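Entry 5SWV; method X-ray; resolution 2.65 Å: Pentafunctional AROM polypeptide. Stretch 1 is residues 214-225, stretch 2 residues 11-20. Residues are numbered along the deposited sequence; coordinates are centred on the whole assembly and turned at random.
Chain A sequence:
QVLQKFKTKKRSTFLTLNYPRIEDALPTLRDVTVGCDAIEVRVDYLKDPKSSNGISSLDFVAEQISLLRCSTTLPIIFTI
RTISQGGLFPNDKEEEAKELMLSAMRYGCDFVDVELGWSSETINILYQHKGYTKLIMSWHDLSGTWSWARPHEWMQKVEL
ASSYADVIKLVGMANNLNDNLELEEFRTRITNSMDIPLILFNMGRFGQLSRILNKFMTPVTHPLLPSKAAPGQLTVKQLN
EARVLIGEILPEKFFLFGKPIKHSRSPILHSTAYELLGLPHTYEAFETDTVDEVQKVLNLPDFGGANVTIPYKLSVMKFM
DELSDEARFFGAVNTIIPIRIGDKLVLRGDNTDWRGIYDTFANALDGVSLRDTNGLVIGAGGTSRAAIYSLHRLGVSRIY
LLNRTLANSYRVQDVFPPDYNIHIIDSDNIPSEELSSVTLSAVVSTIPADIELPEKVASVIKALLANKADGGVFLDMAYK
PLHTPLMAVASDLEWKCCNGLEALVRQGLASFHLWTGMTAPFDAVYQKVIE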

# COMPACT_ATOMS: atom_id res chain seq x y z
N ASN A 214 -11.60 3.70 18.04
CA ASN A 214 -10.20 3.31 18.14
C ASN A 214 -9.43 3.63 16.86
O ASN A 214 -9.57 2.96 15.85
CB ASN A 214 -10.10 1.83 18.46
CG ASN A 214 -8.66 1.36 18.56
OD1 ASN A 214 -7.99 1.65 19.53
ND2 ASN A 214 -8.18 0.66 17.55
N LYS A 215 -8.60 4.67 16.91
CA LYS A 215 -7.96 5.18 15.68
C LYS A 215 -6.74 4.38 15.30
O LYS A 215 -6.52 4.13 14.13
CB LYS A 215 -7.63 6.66 15.82
CG LYS A 215 -8.92 7.48 15.90
CD LYS A 215 -8.72 8.98 16.02
CE LYS A 215 -7.89 9.33 17.25
NZ LYS A 215 -8.28 10.64 17.81
N PHE A 216 -5.98 3.95 16.30
CA PHE A 216 -4.72 3.27 16.09
C PHE A 216 -4.86 1.75 15.94
O PHE A 216 -5.21 1.06 16.89
CB PHE A 216 -3.78 3.58 17.25
CG PHE A 216 -2.43 2.97 17.11
CD1 PHE A 216 -1.52 3.51 16.21
CD2 PHE A 216 -2.08 1.84 17.84
CE1 PHE A 216 -0.26 2.94 16.06
CE2 PHE A 216 -0.82 1.26 17.69
CZ PHE A 216 0.09 1.81 16.79
N MET A 217 -4.56 1.26 14.73
CA MET A 217 -4.50 -0.19 14.40
C MET A 217 -5.75 -0.98 14.78
O MET A 217 -5.68 -1.93 15.56
CB MET A 217 -3.24 -0.84 15.01
CG MET A 217 -1.93 -0.30 14.46
SD MET A 217 -0.49 -1.12 15.20
CE MET A 217 -0.54 -2.70 14.34
N THR A 218 -6.88 -0.57 14.22
CA THR A 218 -8.14 -1.29 14.40
C THR A 218 -8.15 -2.52 13.51
O THR A 218 -7.75 -2.43 12.35
CB THR A 218 -9.36 -0.42 14.04
OG1 THR A 218 -9.39 0.73 14.88
CG2 THR A 218 -10.65 -1.18 14.23
N PRO A 219 -8.57 -3.68 14.04
CA PRO A 219 -8.75 -4.81 13.14
C PRO A 219 -10.03 -4.70 12.33
O PRO A 219 -11.06 -4.24 12.84
CB PRO A 219 -8.78 -6.02 14.06
CG PRO A 219 -9.17 -5.48 15.37
CD PRO A 219 -8.62 -4.09 15.45
N VAL A 220 -9.93 -5.11 11.08
CA VAL A 220 -11.04 -5.16 10.15
C VAL A 220 -11.02 -6.50 9.42
O VAL A 220 -10.03 -7.23 9.44
CB VAL A 220 -10.97 -4.02 9.11
CG1 VAL A 220 -11.00 -2.67 9.81
CG2 VAL A 220 -9.75 -4.14 8.20
N THR A 221 -12.14 -6.79 8.76
CA THR A 221 -12.30 -8.00 7.97
C THR A 221 -12.78 -7.59 6.58
O THR A 221 -12.79 -6.40 6.26
CB THR A 221 -13.25 -9.01 8.66
OG1 THR A 221 -13.37 -10.19 7.86
CG2 THR A 221 -14.64 -8.42 8.90
N HIS A 222 -13.15 -8.57 5.76
CA HIS A 222 -13.63 -8.34 4.39
C HIS A 222 -14.59 -9.46 3.97
O HIS A 222 -14.41 -10.60 4.39
CB HIS A 222 -12.42 -8.27 3.46
CG HIS A 222 -12.74 -7.85 2.06
ND1 HIS A 222 -13.18 -8.74 1.10
CD2 HIS A 222 -12.67 -6.64 1.45
CE1 HIS A 222 -13.37 -8.10 -0.04
NE2 HIS A 222 -13.08 -6.83 0.15
N PRO A 223 -15.63 -9.16 3.15
CA PRO A 223 -16.68 -10.18 2.87
C PRO A 223 -16.22 -11.54 2.30
O PRO A 223 -16.91 -12.56 2.48
CB PRO A 223 -17.59 -9.46 1.87
CG PRO A 223 -17.45 -8.02 2.21
CD PRO A 223 -16.03 -7.83 2.64
N LEU A 224 -15.10 -11.52 1.59
CA LEU A 224 -14.46 -12.70 1.03
C LEU A 224 -13.71 -13.60 2.03
O LEU A 224 -13.43 -14.76 1.72
CB LEU A 224 -13.52 -12.29 -0.11
CG LEU A 224 -14.18 -11.55 -1.29
CD1 LEU A 224 -13.16 -11.23 -2.38
CD2 LEU A 224 -15.38 -12.30 -1.86
N LEU A 225 -13.38 -13.08 3.21
CA LEU A 225 -12.75 -13.91 4.23
C LEU A 225 -13.82 -14.83 4.79
O LEU A 225 -15.00 -14.49 4.74
CB LEU A 225 -12.15 -13.06 5.34
CG LEU A 225 -11.11 -12.03 4.91
CD1 LEU A 225 -10.43 -11.45 6.14
CD2 LEU A 225 -10.08 -12.63 3.98
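Stretch 2 (11-20) RSTFLTLNYP

The apolar centre of the contact lies around Leu225, which gives up 102 Å² to stretch 2, more than any other residue here. Its side chain (m, t) leaves CA sideways but its end comes nearer, so that CD1 reaches Leu15 CD1 at 3.9 Å, while CD2 lies 3.9 Å from Leu17 CD1 and 3.3 Å from Tyr19 CE2. Leu15, with chi1 t and chi2 p, also brings CD1 to within 4.5 Å of Val220 CG2; their side chains share one face of the sheet with those of Thr218 and Thr13. Phe14 and Pro219 occupy the other face. With chi1 at 72° (p), the Phe14 ring turns back over stretch 1, and Pro219 CB sits over its face, 4.2 Å from the ring centroid and 27° off the ring normal, which identifies a CH-pi contact. Met217 O lies near the ring plane, at the edge, 3.3 Å from Phe14 CE2, and Met217 CB is 4.1 Å from Phe14 CD2.

Behind the Phe14-Pro219 and Leu15-Val220 contacts lies a parallel pairing of the backbones. Within stretch 2, residues 13-17 form an extended strand, which runs in the same sense as the short strand that includes residues 218-220; the axes approach to 4.6 Å and their directions differ by 42° (signed crossing angle -42°), so the pairing is parallel but twisted. Thr218 pairs with Thr13, Pro219 with Phe14 and Val220 with Leu15, at CA-CA distances of 4.6, 5.0 and 5.1 Å. The hydrogen bonds alternate in direction: Phe14 N donates to Thr218 O (2.9 Å), Val220 N to Phe14 O (2.9 Å, 161° at the hydrogen) and Thr16 N to Val220 O (3.0 Å). Pro219 has no NH to offer, yet its CA lies 3.3 Å from Phe14 O in a CA-H...O contact.

Toward the start of both stretches the ladder continues beyond strand 13-17. Thr218 N donates to Ser12 O (3.2 Å), and Ser12 N to Lys215 O (3.1 Å). Between these bonds Met217 adopts phi/psi 53/60, and its N donates to the Ser12 side chain at OG (3.2 Å). Arg11 packs alongside Lys215, CG to CB 4.1 Å.

At the other end, a type I turn from His222 to Leu225, with Leu225 N bonded to His222 O at 2.9 Å, carries stretch 1 around to Leu225. Nearby, water 1 links the stretches, hydrogen-bonded to Thr16 OG1 and to Thr221 OG1, each at 2.9 Å.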

# COMPACT_ATOMS: atom_id res chain seq x y z
N ARG A 11 -5.14 7.52 11.35
CA ARG A 11 -5.91 6.28 11.50
C ARG A 11 -5.25 5.13 10.77
O ARG A 11 -5.02 5.22 9.57
CB ARG A 11 -7.31 6.47 10.90
CG ARG A 11 -8.23 7.27 11.78
CD ARG A 11 -9.48 7.74 11.07
NE ARG A 11 -10.31 8.46 12.06
CZ ARG A 11 -10.56 9.77 12.08
NH1 ARG A 11 -10.12 10.60 11.12
NH2 ARG A 11 -11.30 10.26 13.07
N SER A 12 -4.98 4.05 11.48
CA SER A 12 -4.49 2.83 10.85
C SER A 12 -5.45 1.68 11.10
O SER A 12 -6.22 1.69 12.08
CB SER A 12 -3.08 2.47 11.34
OG SER A 12 -2.81 3.00 12.63
N THR A 13 -5.42 0.70 10.20
CA THR A 13 -6.23 -0.51 10.31
C THR A 13 -5.41 -1.69 9.85
O THR A 13 -4.43 -1.51 9.16
CB THR A 13 -7.49 -0.44 9.42
OG1 THR A 13 -7.12 -0.51 8.04
CG2 THR A 13 -8.27 0.84 9.66
N PHE A 14 -5.80 -2.89 10.24
CA PHE A 14 -5.16 -4.09 9.73
C PHE A 14 -6.15 -5.23 9.55
O PHE A 14 -7.10 -5.38 10.33
CB PHE A 14 -3.98 -4.52 10.60
CG PHE A 14 -4.37 -5.09 11.94
CD1 PHE A 14 -4.66 -6.45 12.08
CD2 PHE A 14 -4.36 -4.29 13.09
CE1 PHE A 14 -4.97 -6.99 13.32
CE2 PHE A 14 -4.69 -4.82 14.34
CZ PHE A 14 -5.00 -6.18 14.45
N LEU A 15 -5.90 -6.02 8.50
CA LEU A 15 -6.75 -7.13 8.11
C LEU A 15 -6.48 -8.35 8.99
O LEU A 15 -5.33 -8.71 9.18
CB LEU A 15 -6.52 -7.51 6.64
CG LEU A 15 -7.51 -8.52 6.07
CD1 LEU A 15 -8.87 -7.87 5.84
CD2 LEU A 15 -7.00 -9.14 4.78
N THR A 16 -7.54 -8.98 9.48
CA THR A 16 -7.43 -10.24 10.22
C THR A 16 -7.53 -11.42 9.25
O THR A 16 -8.60 -11.98 9.05
CB THR A 16 -8.50 -10.32 11.32
OG1 THR A 16 -9.81 -10.14 10.74
CG2 THR A 16 -8.26 -9.25 12.37
N LEU A 17 -6.40 -11.79 8.65
CA LEU A 17 -6.38 -12.84 7.63
C LEU A 17 -6.47 -14.21 8.27
O LEU A 17 -5.55 -14.65 8.96
CB LEU A 17 -5.12 -12.73 6.78
CG LEU A 17 -5.17 -13.45 5.44
CD1 LEU A 17 -6.23 -12.83 4.53
CD2 LEU A 17 -3.80 -13.36 4.79
N ASN A 18 -7.58 -14.89 8.04
CA ASN A 18 -7.92 -16.10 8.76
C ASN A 18 -8.41 -17.21 7.85
O ASN A 18 -9.29 -18.00 8.22
CB ASN A 18 -8.94 -15.76 9.85
CG ASN A 18 -10.25 -15.24 9.30
OD1 ASN A 18 -10.34 -14.79 8.16
ND2 ASN A 18 -11.29 -15.29 10.13
N TYR A 19 -7.84 -17.28 6.66
CA TYR A 19 -7.99 -18.44 5.81
C TYR A 19 -7.24 -19.60 6.45
O TYR A 19 -6.29 -19.37 7.19
CB TYR A 19 -7.39 -18.20 4.44
CG TYR A 19 -8.16 -17.28 3.53
CD1 TYR A 19 -9.25 -17.75 2.80
CD2 TYR A 19 -7.77 -15.95 3.34
CE1 TYR A 19 -9.93 -16.93 1.92
CE2 TYR A 19 -8.45 -15.12 2.46
CZ TYR A 19 -9.53 -15.62 1.76
OH TYR A 19 -10.23 -14.83 0.89
N PRO A 20 -7.62 -20.84 6.15
CA PRO A 20 -6.80 -21.99 6.54
C PRO A 20 -5.49 -22.12 5.78
O PRO A 20 -4.59 -22.78 6.28
CB PRO A 20 -7.68 -23.20 6.20
CG PRO A 20 -8.99 -22.66 5.78
CD PRO A 20 -8.79 -21.26 5.36
O HOH W 1 -11.52 -11.97 9.25